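Local coordinates for protein N-terminal domain of PorA (28-171) (Porphyromonas gingivalis ATCC 33277, PDB 6KJK) that is a type IX secretion system cargo protein that influences PorXY-SigP signalling, represented here by its N-terminal domain, at residues A[23-28]-A[131-136]; A[52-57]-A[63-68]; A[67-72]-A[78-83]; A[96-99]-A[104-107]; A[112-117]-A[121-126]. All coordinates share one frame; numbering follows the deposited sequence.

Contact 1: A[23-28]-A[131-136]; sequences TAFTTE and FKYKGG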
# COMPACT_ATOMS: atom_id res chain seq x y z
N THR A 23 -8.50 4.35 9.27
CA THR A 23 -9.55 5.33 9.54
C THR A 23 -9.01 6.70 9.90
O THR A 23 -9.75 7.67 9.82
CB THR A 23 -10.43 4.85 10.70
OG1 THR A 23 -9.58 4.62 11.84
CG2 THR A 23 -11.15 3.57 10.36
N ALA A 24 -7.75 6.80 10.31
CA ALA A 24 -7.25 8.10 10.71
C ALA A 24 -7.00 8.97 9.48
O ALA A 24 -6.53 8.48 8.45
CB ALA A 24 -5.95 7.94 11.51
N PHE A 25 -7.29 10.26 9.60
CA PHE A 25 -6.97 11.22 8.55
C PHE A 25 -6.45 12.51 9.18
O PHE A 25 -6.78 12.84 10.32
CB PHE A 25 -8.16 11.48 7.61
CG PHE A 25 -9.34 12.08 8.30
CD1 PHE A 25 -10.28 11.28 8.91
CD2 PHE A 25 -9.50 13.45 8.33
CE1 PHE A 25 -11.37 11.85 9.56
CE2 PHE A 25 -10.59 14.02 8.97
CZ PHE A 25 -11.52 13.22 9.57
N THR A 26 -5.62 13.22 8.43
CA THR A 26 -5.20 14.56 8.81
C THR A 26 -5.66 15.55 7.75
O THR A 26 -5.88 15.18 6.59
CB THR A 26 -3.69 14.63 9.01
OG1 THR A 26 -3.03 14.32 7.78
CG2 THR A 26 -3.25 13.62 10.06
N THR A 27 -5.85 16.80 8.15
CA THR A 27 -6.48 17.81 7.30
C THR A 27 -5.50 18.95 7.08
O THR A 27 -4.85 19.41 8.02
CB THR A 27 -7.74 18.38 7.98
OG1 THR A 27 -8.65 17.32 8.26
CG2 THR A 27 -8.41 19.40 7.09
N GLU A 28 -5.40 19.41 5.83
CA GLU A 28 -4.54 20.55 5.51
C GLU A 28 -5.04 21.17 4.22
O GLU A 28 -5.05 20.51 3.17
CB GLU A 28 -3.09 20.11 5.38
CG GLU A 28 -2.17 21.20 4.85
CD GLU A 28 -2.26 22.48 5.67
OE1 GLU A 28 -2.43 23.56 5.07
OE2 GLU A 28 -2.17 22.40 6.92
N PHE A 131 -9.28 2.61 3.02
CA PHE A 131 -9.27 3.88 3.72
C PHE A 131 -10.72 4.26 3.96
O PHE A 131 -11.41 4.71 3.05
CB PHE A 131 -8.60 4.93 2.84
CG PHE A 131 -7.11 4.68 2.62
CD1 PHE A 131 -6.19 4.98 3.62
CD2 PHE A 131 -6.62 4.13 1.44
CE1 PHE A 131 -4.82 4.77 3.45
CE2 PHE A 131 -5.26 3.94 1.27
CZ PHE A 131 -4.35 4.27 2.27
N LYS A 132 -11.19 4.05 5.18
CA LYS A 132 -12.58 4.32 5.55
C LYS A 132 -12.64 5.71 6.17
O LYS A 132 -12.37 5.90 7.36
CB LYS A 132 -13.12 3.25 6.48
CG LYS A 132 -13.20 1.90 5.82
CD LYS A 132 -13.85 0.88 6.72
CE LYS A 132 -13.94 -0.46 6.04
NZ LYS A 132 -14.45 -1.52 6.96
N TYR A 133 -12.97 6.70 5.34
CA TYR A 133 -13.04 8.09 5.75
C TYR A 133 -14.42 8.39 6.34
O TYR A 133 -15.44 8.16 5.68
CB TYR A 133 -12.83 8.97 4.52
CG TYR A 133 -12.98 10.45 4.72
CD1 TYR A 133 -12.07 11.17 5.49
CD2 TYR A 133 -14.03 11.15 4.11
CE1 TYR A 133 -12.18 12.54 5.64
CE2 TYR A 133 -14.15 12.52 4.25
CZ TYR A 133 -13.24 13.21 5.01
OH TYR A 133 -13.38 14.57 5.13
N LYS A 134 -14.44 8.91 7.57
CA LYS A 134 -15.68 9.34 8.24
C LYS A 134 -16.76 8.27 8.16
O LYS A 134 -17.91 8.53 7.76
CB LYS A 134 -16.17 10.69 7.71
CG LYS A 134 -15.22 11.83 7.99
CD LYS A 134 -15.77 13.19 7.57
CE LYS A 134 -14.80 14.30 7.94
NZ LYS A 134 -15.18 15.65 7.45
N GLY A 135 -16.39 7.05 8.52
CA GLY A 135 -17.30 5.93 8.56
C GLY A 135 -17.27 5.05 7.34
O GLY A 135 -17.76 3.92 7.40
N GLY A 136 -16.71 5.54 6.23
CA GLY A 136 -16.61 4.74 5.03
C GLY A 136 -17.78 4.85 4.10
O GLY A 136 -17.76 4.23 3.03
O HOH W 1 -12.31 8.32 9.33
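A water gripped at three points joins Thr23 to Lys132 and Lys134. It donates to Thr23 O at 2.7 Å and to Lys132 O at 3.1 Å, and it accepts from Lys134 N at 2.8 Å. The backbones also touch, with Thr23 CA 3.6 Å from Lys132 O. Beyond the water, Phe25 and Tyr133 form a T-shaped pair. The edge of Tyr133 points at the face of Phe25, the ring planes are 67° apart, and Tyr133 CE1 stands 3.7 Å above the Phe25 ring centre. Lys134 is extended and lays CG over the face of Tyr133. Further along, its CE reaches Phe25 CZ at 3.8 Å. Its NZ makes a weak bond to Tyr133 OH and a further bond to Ser101 O, while Glu32 also holds the tyrosine hydroxyl. Lys134 is the second residue of a type I' beta turn from Tyr133 to Gly136, closed by Gly136 N to Tyr133 O at 3.0 Å. This surface contact links a strand of each sheet. Phe25 rests on Glu32 and Met34 of strand 31-42 in one sheet. Strand 125-133 belongs to the other, bonded to strands 18-22 and 105-115.

Contact 2: A[52-57]-A[63-68]; sequences GKITKQ and GHFALC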
# COMPACT_ATOMS: atom_id res chain seq x y z
N GLY A 52 6.89 -3.74 -6.26
CA GLY A 52 5.60 -3.52 -5.60
C GLY A 52 4.66 -2.80 -6.55
O GLY A 52 5.06 -1.88 -7.25
N LYS A 53 3.42 -3.28 -6.59
CA LYS A 53 2.42 -2.72 -7.51
C LYS A 53 1.11 -2.50 -6.79
O LYS A 53 0.63 -3.38 -6.06
CB LYS A 53 2.16 -3.63 -8.71
CG LYS A 53 3.39 -3.96 -9.52
CD LYS A 53 3.00 -4.54 -10.86
CE LYS A 53 4.25 -5.03 -11.61
NZ LYS A 53 3.91 -5.49 -12.99
N ILE A 54 0.51 -1.34 -7.05
CA ILE A 54 -0.90 -1.16 -6.78
C ILE A 54 -1.66 -1.82 -7.92
O ILE A 54 -1.57 -1.38 -9.07
CB ILE A 54 -1.25 0.32 -6.63
CG1 ILE A 54 -0.51 0.94 -5.45
CG2 ILE A 54 -2.78 0.51 -6.57
CD1 ILE A 54 -0.91 0.38 -4.09
N THR A 55 -2.38 -2.90 -7.62
CA THR A 55 -3.03 -3.70 -8.65
C THR A 55 -4.52 -3.39 -8.79
O THR A 55 -5.13 -3.81 -9.79
CB THR A 55 -2.86 -5.20 -8.36
OG1 THR A 55 -3.49 -5.49 -7.12
CG2 THR A 55 -1.40 -5.62 -8.28
N LYS A 56 -5.11 -2.69 -7.82
CA LYS A 56 -6.50 -2.24 -7.89
C LYS A 56 -6.56 -0.91 -7.15
O LYS A 56 -5.91 -0.77 -6.10
CB LYS A 56 -7.40 -3.21 -7.12
CG LYS A 56 -7.34 -4.69 -7.57
CD LYS A 56 -8.24 -5.55 -6.67
CE LYS A 56 -7.54 -6.79 -6.07
NZ LYS A 56 -8.23 -8.08 -6.41
N GLN A 57 -7.34 0.04 -7.68
CA GLN A 57 -7.46 1.34 -7.05
C GLN A 57 -8.89 1.86 -7.20
O GLN A 57 -9.44 1.93 -8.30
CB GLN A 57 -6.50 2.35 -7.68
CG GLN A 57 -6.51 2.34 -9.23
CD GLN A 57 -5.74 3.49 -9.81
OE1 GLN A 57 -6.17 4.64 -9.70
NE2 GLN A 57 -4.60 3.20 -10.41
N GLY A 63 -9.55 12.11 -5.80
CA GLY A 63 -8.52 11.52 -4.97
C GLY A 63 -7.28 11.19 -5.76
O GLY A 63 -7.33 10.96 -6.96
N HIS A 64 -6.15 11.09 -5.06
CA HIS A 64 -4.90 10.64 -5.62
C HIS A 64 -4.21 9.76 -4.60
O HIS A 64 -4.46 9.87 -3.39
CB HIS A 64 -3.96 11.81 -5.95
CG HIS A 64 -4.55 12.78 -6.93
ND1 HIS A 64 -5.43 13.76 -6.55
CD2 HIS A 64 -4.41 12.89 -8.27
CE1 HIS A 64 -5.80 14.46 -7.61
NE2 HIS A 64 -5.20 13.94 -8.68
N PHE A 65 -3.35 8.87 -5.07
CA PHE A 65 -2.55 8.07 -4.15
C PHE A 65 -1.07 8.28 -4.42
O PHE A 65 -0.66 8.74 -5.49
CB PHE A 65 -2.92 6.57 -4.22
CG PHE A 65 -2.55 5.89 -5.51
CD1 PHE A 65 -1.28 5.31 -5.66
CD2 PHE A 65 -3.48 5.77 -6.56
CE1 PHE A 65 -0.95 4.66 -6.83
CE2 PHE A 65 -3.14 5.08 -7.70
CZ PHE A 65 -1.89 4.55 -7.86
N ALA A 66 -0.24 7.89 -3.45
CA ALA A 66 1.21 8.01 -3.56
C ALA A 66 1.81 6.80 -2.87
O ALA A 66 1.65 6.62 -1.66
CB ALA A 66 1.75 9.30 -2.92
N LEU A 67 2.48 5.98 -3.65
CA LEU A 67 3.15 4.77 -3.18
C LEU A 67 4.61 5.06 -2.84
O LEU A 67 5.33 5.67 -3.64
CB LEU A 67 3.10 3.76 -4.32
CG LEU A 67 3.81 2.44 -4.09
CD1 LEU A 67 3.15 1.66 -2.94
CD2 LEU A 67 3.79 1.60 -5.35
N CYS A 68 5.07 4.59 -1.68
CA CYS A 68 6.49 4.59 -1.37
C CYS A 68 6.92 3.16 -1.12
O CYS A 68 6.46 2.53 -0.18
CB CYS A 68 6.78 5.41 -0.13
SG CYS A 68 6.44 7.19 -0.27
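Ile54 and Phe65 meet in the apolar interior between the two sheets of a beta sandwich. Their strands do not pair; they face each other across the core, with segment axes 8.9 Å apart at the closest and directions 152° apart. Ile54 CG1 approaches Phe65 CE1 to 4.0 Å as the two side chains run alongside in opposite senses. Leu67 adds a looser touch, its CD2 lying 4.4 Å from Ile54 CG1 and 4.2 Å from Gly52 O. With CG anti to the backbone N (chi1 177°), Leu67 extends across toward strand 52-57. At the outer end, Gln57 crosses Phe65 at about a right angle. Its amide plane is turned 85° from the ring, and the ring edge at Phe65 CE2 meets the amide, with Gln57 NE2 at 3.6 Å and Gln57 OE1 at 3.7 Å. The exposed Gln57 covers the outer end of this apolar contact. Strand 48-58 is flanked by strand 105-115, to which it is bonded through the backbones of Lys53 and Ser112. On the facing sheet, strand 64-69 pairs with strand 90-99, whose Leu92 lies against Leu67 and whose Leu94 touches both Ile54 and Phe65.

Contact 3: A[67-72]-A[78-83]; sequences LCFGQC and SVSPVV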
# COMPACT_ATOMS: atom_id res chain seq x y z
N LEU A 67 2.48 5.98 -3.65
CA LEU A 67 3.15 4.77 -3.18
C LEU A 67 4.61 5.06 -2.84
O LEU A 67 5.33 5.67 -3.64
CB LEU A 67 3.10 3.76 -4.32
CG LEU A 67 3.81 2.44 -4.09
CD1 LEU A 67 3.15 1.66 -2.94
CD2 LEU A 67 3.79 1.60 -5.35
N CYS A 68 5.07 4.59 -1.68
CA CYS A 68 6.49 4.59 -1.37
C CYS A 68 6.92 3.16 -1.12
O CYS A 68 6.46 2.53 -0.18
CB CYS A 68 6.78 5.41 -0.13
SG CYS A 68 6.44 7.19 -0.27
N PHE A 69 7.83 2.66 -1.94
CA PHE A 69 8.43 1.34 -1.71
C PHE A 69 9.75 1.36 -2.46
O PHE A 69 9.74 1.36 -3.70
CB PHE A 69 7.50 0.27 -2.25
CG PHE A 69 8.00 -1.10 -2.01
CD1 PHE A 69 8.16 -1.57 -0.71
CD2 PHE A 69 8.30 -1.95 -3.06
CE1 PHE A 69 8.68 -2.84 -0.47
CE2 PHE A 69 8.80 -3.23 -2.82
CZ PHE A 69 8.96 -3.67 -1.54
N GLY A 70 10.86 1.44 -1.74
CA GLY A 70 12.17 1.65 -2.37
C GLY A 70 12.37 3.10 -2.76
O GLY A 70 13.41 3.68 -2.43
N GLN A 71 11.37 3.72 -3.38
CA GLN A 71 11.35 5.13 -3.71
C GLN A 71 9.91 5.61 -3.56
O GLN A 71 8.96 4.83 -3.73
CB GLN A 71 11.79 5.30 -5.17
CG GLN A 71 11.85 6.71 -5.74
CD GLN A 71 12.20 6.62 -7.21
OE1 GLN A 71 13.09 5.87 -7.59
NE2 GLN A 71 11.44 7.33 -8.05
N CYS A 72 9.72 6.87 -3.24
CA CYS A 72 8.38 7.46 -3.27
C CYS A 72 8.07 7.88 -4.69
O CYS A 72 8.77 8.72 -5.26
CB CYS A 72 8.32 8.65 -2.31
SG CYS A 72 8.30 8.10 -0.58
N SER A 78 1.64 3.53 -10.14
CA SER A 78 1.23 2.30 -9.48
C SER A 78 2.34 1.27 -9.32
O SER A 78 2.10 0.25 -8.68
CB SER A 78 0.05 1.67 -10.21
OG SER A 78 0.43 1.31 -11.50
N VAL A 79 3.53 1.48 -9.87
CA VAL A 79 4.59 0.48 -9.86
C VAL A 79 5.85 1.09 -9.25
O VAL A 79 6.27 2.19 -9.64
CB VAL A 79 4.86 -0.08 -11.27
CG1 VAL A 79 5.92 -1.16 -11.24
CG2 VAL A 79 3.57 -0.64 -11.86
N SER A 80 6.43 0.39 -8.28
CA SER A 80 7.67 0.80 -7.65
C SER A 80 8.86 0.42 -8.52
O SER A 80 8.76 -0.37 -9.45
CB SER A 80 7.80 0.09 -6.30
OG SER A 80 8.27 -1.24 -6.45
N PRO A 81 10.05 0.90 -8.16
CA PRO A 81 11.28 0.34 -8.74
C PRO A 81 11.51 -1.07 -8.22
O PRO A 81 10.87 -1.53 -7.27
CB PRO A 81 12.40 1.26 -8.23
CG PRO A 81 11.72 2.41 -7.56
CD PRO A 81 10.33 1.92 -7.15
N VAL A 82 12.49 -1.75 -8.82
CA VAL A 82 12.95 -3.02 -8.28
C VAL A 82 13.62 -2.75 -6.94
O VAL A 82 14.47 -1.85 -6.83
CB VAL A 82 13.92 -3.71 -9.25
CG1 VAL A 82 14.41 -5.01 -8.68
CG2 VAL A 82 13.23 -3.94 -10.61
N VAL A 83 13.28 -3.55 -5.94
CA VAL A 83 13.82 -3.43 -4.59
C VAL A 83 14.35 -4.79 -4.17
O VAL A 83 13.69 -5.81 -4.41
CB VAL A 83 12.75 -2.97 -3.59
CG1 VAL A 83 13.34 -2.88 -2.15
CG2 VAL A 83 12.18 -1.64 -4.00
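The apolar contacts centre on Phe69, Gly70 and Gln71 against Pro81 and Val83. Val83 CG2 lies 3.9 Å from Phe69 CE2, obliquely to the ring, and 3.7 Å from Gly70 CA. Gln71 crosses Pro81 at about a right angle, with Gln71 CB 3.8 Å from Pro81 CG. Leu67 CD2 packs on the backbone at Ser78 and Ser80. Polar groups enter these contacts too. Ser80 OG sits at the edge of the Phe69 ring, 3.5 Å from Phe69 CD2. The same hydroxyl donates to Pro81 O at 2.7 Å, from 25° outside the carbonyl plane, and is also bonded to Gly52 N. These two bonds fix its rotation. Backbone and covalent links shape the other segment. Phe69 N bonds to Gln71 O at 3.0 Å, and a weak bond returns from Gln71 N to Phe69 O. With the positive phi of Gly70 (78°), this is consistent with a gamma turn. The Cys68 to Cys72 disulfide spans the turn, SG to SG 2.1 Å. Strand 64-69 pairs with strand 90-99 through Cys68 and Ser93. Segment 78-83 instead runs along strand 48-58, bonded at Gly52 and Val50, so the contact spans both sheets.

Contact 4: A[96-99]-A[104-107]; sequences YTFP and GHTG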
# COMPACT_ATOMS: atom_id res chain seq x y z
N TYR A 96 -3.24 8.37 0.66
CA TYR A 96 -4.44 8.63 -0.13
C TYR A 96 -4.90 10.02 0.27
O TYR A 96 -5.12 10.28 1.46
CB TYR A 96 -5.48 7.58 0.22
CG TYR A 96 -6.84 7.76 -0.43
CD1 TYR A 96 -6.98 8.16 -1.76
CD2 TYR A 96 -7.97 7.52 0.29
CE1 TYR A 96 -8.23 8.32 -2.32
CE2 TYR A 96 -9.24 7.67 -0.26
CZ TYR A 96 -9.36 8.07 -1.59
OH TYR A 96 -10.59 8.23 -2.21
N THR A 97 -5.04 10.91 -0.71
CA THR A 97 -5.39 12.30 -0.44
C THR A 97 -6.62 12.65 -1.26
O THR A 97 -6.80 12.15 -2.38
CB THR A 97 -4.25 13.22 -0.82
OG1 THR A 97 -3.87 12.97 -2.16
CG2 THR A 97 -3.06 12.95 0.05
N PHE A 98 -7.50 13.47 -0.71
CA PHE A 98 -8.79 13.71 -1.34
C PHE A 98 -9.45 14.89 -0.65
O PHE A 98 -9.01 15.31 0.42
CB PHE A 98 -9.70 12.46 -1.25
CG PHE A 98 -9.83 11.92 0.15
CD1 PHE A 98 -10.83 12.37 1.01
CD2 PHE A 98 -8.94 10.97 0.61
CE1 PHE A 98 -10.91 11.90 2.31
CE2 PHE A 98 -9.02 10.48 1.91
CZ PHE A 98 -10.00 10.94 2.76
N PRO A 99 -10.50 15.45 -1.25
CA PRO A 99 -11.12 16.65 -0.67
C PRO A 99 -11.82 16.37 0.65
O PRO A 99 -12.44 15.32 0.84
CB PRO A 99 -12.13 17.08 -1.75
CG PRO A 99 -11.60 16.50 -3.02
CD PRO A 99 -11.01 15.17 -2.60
N GLY A 104 -18.90 10.45 4.24
CA GLY A 104 -17.85 9.46 4.24
C GLY A 104 -17.76 8.69 2.94
O GLY A 104 -18.66 8.70 2.10
N HIS A 105 -16.64 8.00 2.76
CA HIS A 105 -16.46 7.12 1.62
C HIS A 105 -15.30 6.20 1.94
O HIS A 105 -14.55 6.42 2.90
CB HIS A 105 -16.20 7.88 0.31
CG HIS A 105 -14.78 8.28 0.09
ND1 HIS A 105 -14.26 9.48 0.53
CD2 HIS A 105 -13.76 7.65 -0.56
CE1 HIS A 105 -12.98 9.56 0.19
NE2 HIS A 105 -12.66 8.47 -0.49
N THR A 106 -15.17 5.15 1.14
CA THR A 106 -14.05 4.22 1.28
C THR A 106 -13.20 4.27 0.02
O THR A 106 -13.71 4.04 -1.09
CB THR A 106 -14.55 2.80 1.52
OG1 THR A 106 -15.38 2.77 2.70
CG2 THR A 106 -13.38 1.86 1.72
N GLY A 107 -11.92 4.62 0.16
CA GLY A 107 -10.93 4.36 -0.89
C GLY A 107 -10.40 2.95 -0.67
O GLY A 107 -10.23 2.52 0.47
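Tyr96 and His105 share a short hydrogen bond, OH to NE2 at 2.7 Å, in which either could be the donor. The rings meet rim to rim, and the hydroxyl lies at the imidazole edge. That edge also faces Phe98. His105 CE1 stands 3.6 Å above the Phe98 ring plane, offset toward the rim, in a T-shaped pair with centroids 4.9 Å apart and planes at 84°. Beside the hydroxyl, Tyr96 CE2 is 3.8 Å from Gly107 CA, a close approach to the bare backbone. Within its own strand, Phe98 puts CD2 3.4 Å above a face of Tyr96, which closes the three-ring cluster. A chi1 of 176° swings the Tyr96 ring away from its own backbone N and carries the phenol across to His105. The next shell holds these rings. Ile60 N bonds to Tyr96 OH as a second partner. Phe109 and Phe131 pack on Tyr96, and Tyr133 meets Phe98 edge-to-face. Segments 96-99 and 105-107 run at 148° with axes 9.8 Å apart and face each other between the sheets. Strand 90-99 lies between strands 31-42 and 64-69, while strand 105-115 lies between 48-58 and 125-133.

Contact 5: A[112-117]-A[121-126]; sequences SCFPES and GTELAT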
# COMPACT_ATOMS: atom_id res chain seq x y z
N SER A 112 0.44 -5.62 -4.22
CA SER A 112 1.13 -6.90 -4.24
C SER A 112 2.59 -6.72 -4.56
O SER A 112 2.99 -5.86 -5.34
CB SER A 112 0.55 -7.87 -5.28
OG SER A 112 -0.80 -8.19 -4.97
N CYS A 113 3.37 -7.63 -4.00
CA CYS A 113 4.79 -7.78 -4.30
C CYS A 113 4.93 -8.87 -5.36
O CYS A 113 4.37 -9.95 -5.20
CB CYS A 113 5.47 -8.23 -2.99
SG CYS A 113 7.24 -8.10 -2.88
N PHE A 114 5.67 -8.58 -6.42
CA PHE A 114 5.91 -9.57 -7.45
C PHE A 114 7.41 -9.82 -7.56
O PHE A 114 8.21 -8.90 -7.32
CB PHE A 114 5.47 -9.03 -8.80
CG PHE A 114 3.99 -8.89 -8.95
CD1 PHE A 114 3.33 -7.74 -8.49
CD2 PHE A 114 3.26 -9.88 -9.58
CE1 PHE A 114 1.95 -7.62 -8.66
CE2 PHE A 114 1.89 -9.75 -9.74
CZ PHE A 114 1.25 -8.61 -9.27
N PRO A 115 7.82 -11.02 -7.97
CA PRO A 115 9.21 -11.20 -8.38
C PRO A 115 9.50 -10.22 -9.50
O PRO A 115 8.62 -9.80 -10.25
CB PRO A 115 9.24 -12.64 -8.91
CG PRO A 115 8.00 -13.29 -8.38
CD PRO A 115 6.99 -12.19 -8.29
N GLU A 116 10.77 -9.84 -9.58
CA GLU A 116 11.26 -8.88 -10.56
C GLU A 116 10.59 -9.00 -11.93
O GLU A 116 10.32 -7.99 -12.58
CB GLU A 116 12.76 -9.07 -10.71
CG GLU A 116 13.44 -7.79 -10.76
CD GLU A 116 14.84 -7.94 -11.22
OE1 GLU A 116 15.62 -8.73 -10.64
OE2 GLU A 116 15.12 -7.27 -12.21
N SER A 117 10.32 -10.24 -12.35
CA SER A 117 9.55 -10.49 -13.57
C SER A 117 8.30 -9.62 -13.67
O SER A 117 8.07 -8.96 -14.69
CB SER A 117 9.19 -11.98 -13.64
OG SER A 117 8.07 -12.20 -14.46
N GLY A 121 0.09 -13.56 -12.00
CA GLY A 121 -0.11 -14.72 -11.15
C GLY A 121 1.06 -15.10 -10.27
O GLY A 121 0.97 -16.09 -9.54
N THR A 122 2.16 -14.34 -10.30
CA THR A 122 3.34 -14.67 -9.51
C THR A 122 3.42 -13.91 -8.18
O THR A 122 4.45 -13.97 -7.52
CB THR A 122 4.61 -14.46 -10.34
OG1 THR A 122 4.68 -13.11 -10.81
CG2 THR A 122 4.62 -15.39 -11.54
N GLU A 123 2.35 -13.22 -7.77
CA GLU A 123 2.35 -12.45 -6.52
C GLU A 123 2.98 -13.22 -5.36
O GLU A 123 2.60 -14.36 -5.07
CB GLU A 123 0.91 -12.10 -6.14
CG GLU A 123 0.21 -11.14 -7.09
CD GLU A 123 -0.47 -11.83 -8.29
OE1 GLU A 123 -0.24 -13.04 -8.51
OE2 GLU A 123 -1.21 -11.13 -9.02
N LEU A 124 3.93 -12.59 -4.67
CA LEU A 124 4.55 -13.18 -3.50
C LEU A 124 3.83 -12.84 -2.21
O LEU A 124 3.90 -13.59 -1.24
CB LEU A 124 6.00 -12.68 -3.36
CG LEU A 124 6.85 -12.91 -4.61
CD1 LEU A 124 8.13 -12.11 -4.55
CD2 LEU A 124 7.15 -14.39 -4.77
N ALA A 125 3.15 -11.69 -2.17
CA ALA A 125 2.42 -11.23 -1.00
C ALA A 125 1.47 -10.13 -1.45
O ALA A 125 1.81 -9.36 -2.34
CB ALA A 125 3.35 -10.67 0.07
N THR A 126 0.31 -10.08 -0.83
CA THR A 126 -0.73 -9.13 -1.20
C THR A 126 -1.40 -8.63 0.06
O THR A 126 -1.66 -9.41 0.99
CB THR A 126 -1.77 -9.85 -2.07
OG1 THR A 126 -1.14 -10.25 -3.28
CG2 THR A 126 -2.97 -8.94 -2.39
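Ser112 and Thr126 form an antiparallel non-hydrogen-bonded pair, CA to CA 4.2 Å, near the turn of the beta hairpin made by strands 105-115 and 125-133. Next to them, Cys113 is bonded on both sides of its backbone. Cys113 N donates to Ala125 O at 2.9 Å, with an N-H to acceptor angle of 166°. Cys113 O accepts from Leu124 N at 2.7 Å. The two bonds from Cys113 thus go to successive residues, Leu124 and Ala125. Toward the turn the pairing gives way to side-chain packing. Phe114 and Glu123 lie side by side and point the same way. Phe114 CE2 is 3.4 Å from Glu123 CG, and the carboxylate plane is 43° from the ring. The glutamate is bent at chi2 (86°), which keeps its carboxylate close to the ring. Lys53 makes a cation-pi contact with the same ring. Thr122 OG1 lies in the ring plane at the edge of Phe114, 3.7 Å from CD2, and bonds to Ala119 O. Pro115 packs against Thr122 and Leu124: its CD is 3.2 Å from Thr122 O and 3.8 Å from Leu124 CG. Leu124 continues onto Ile48 and Val50 of strand 48-58 and onto Val5. Glu123 N is buried here and has no partner in the model. On the face carrying Ser112 and Thr126, the two hydroxyls are turned alike, each beside its own backbone N. Ser112 OG and Thr126 OG1 share a hydrogen bond of 2.7 Å.

In the fold
From the N terminus, the chain first opens contact 1 at 23-28. This loop closes only at 131-136, so contacts 2 to 5 nest inside it and follow in series, with contacts 2 and 3 overlapping at Leu67 and Cys68. Contact 2 closes a short loop from strand 48-58 to strand 64-69. Contact 3 begins where contact 2 ends and brings the chain back beside strand 48-58. Contact 4 joins strands 90-99 and 105-115 across the sandwich. Contact 5 follows at the far end of strand 105-115, closing the hairpin. The centres of contacts 1 and 4 are about 7 Å apart, whereas those of contacts 1 and 5 are about 29 Å apart, on opposite sides of the chain's centre.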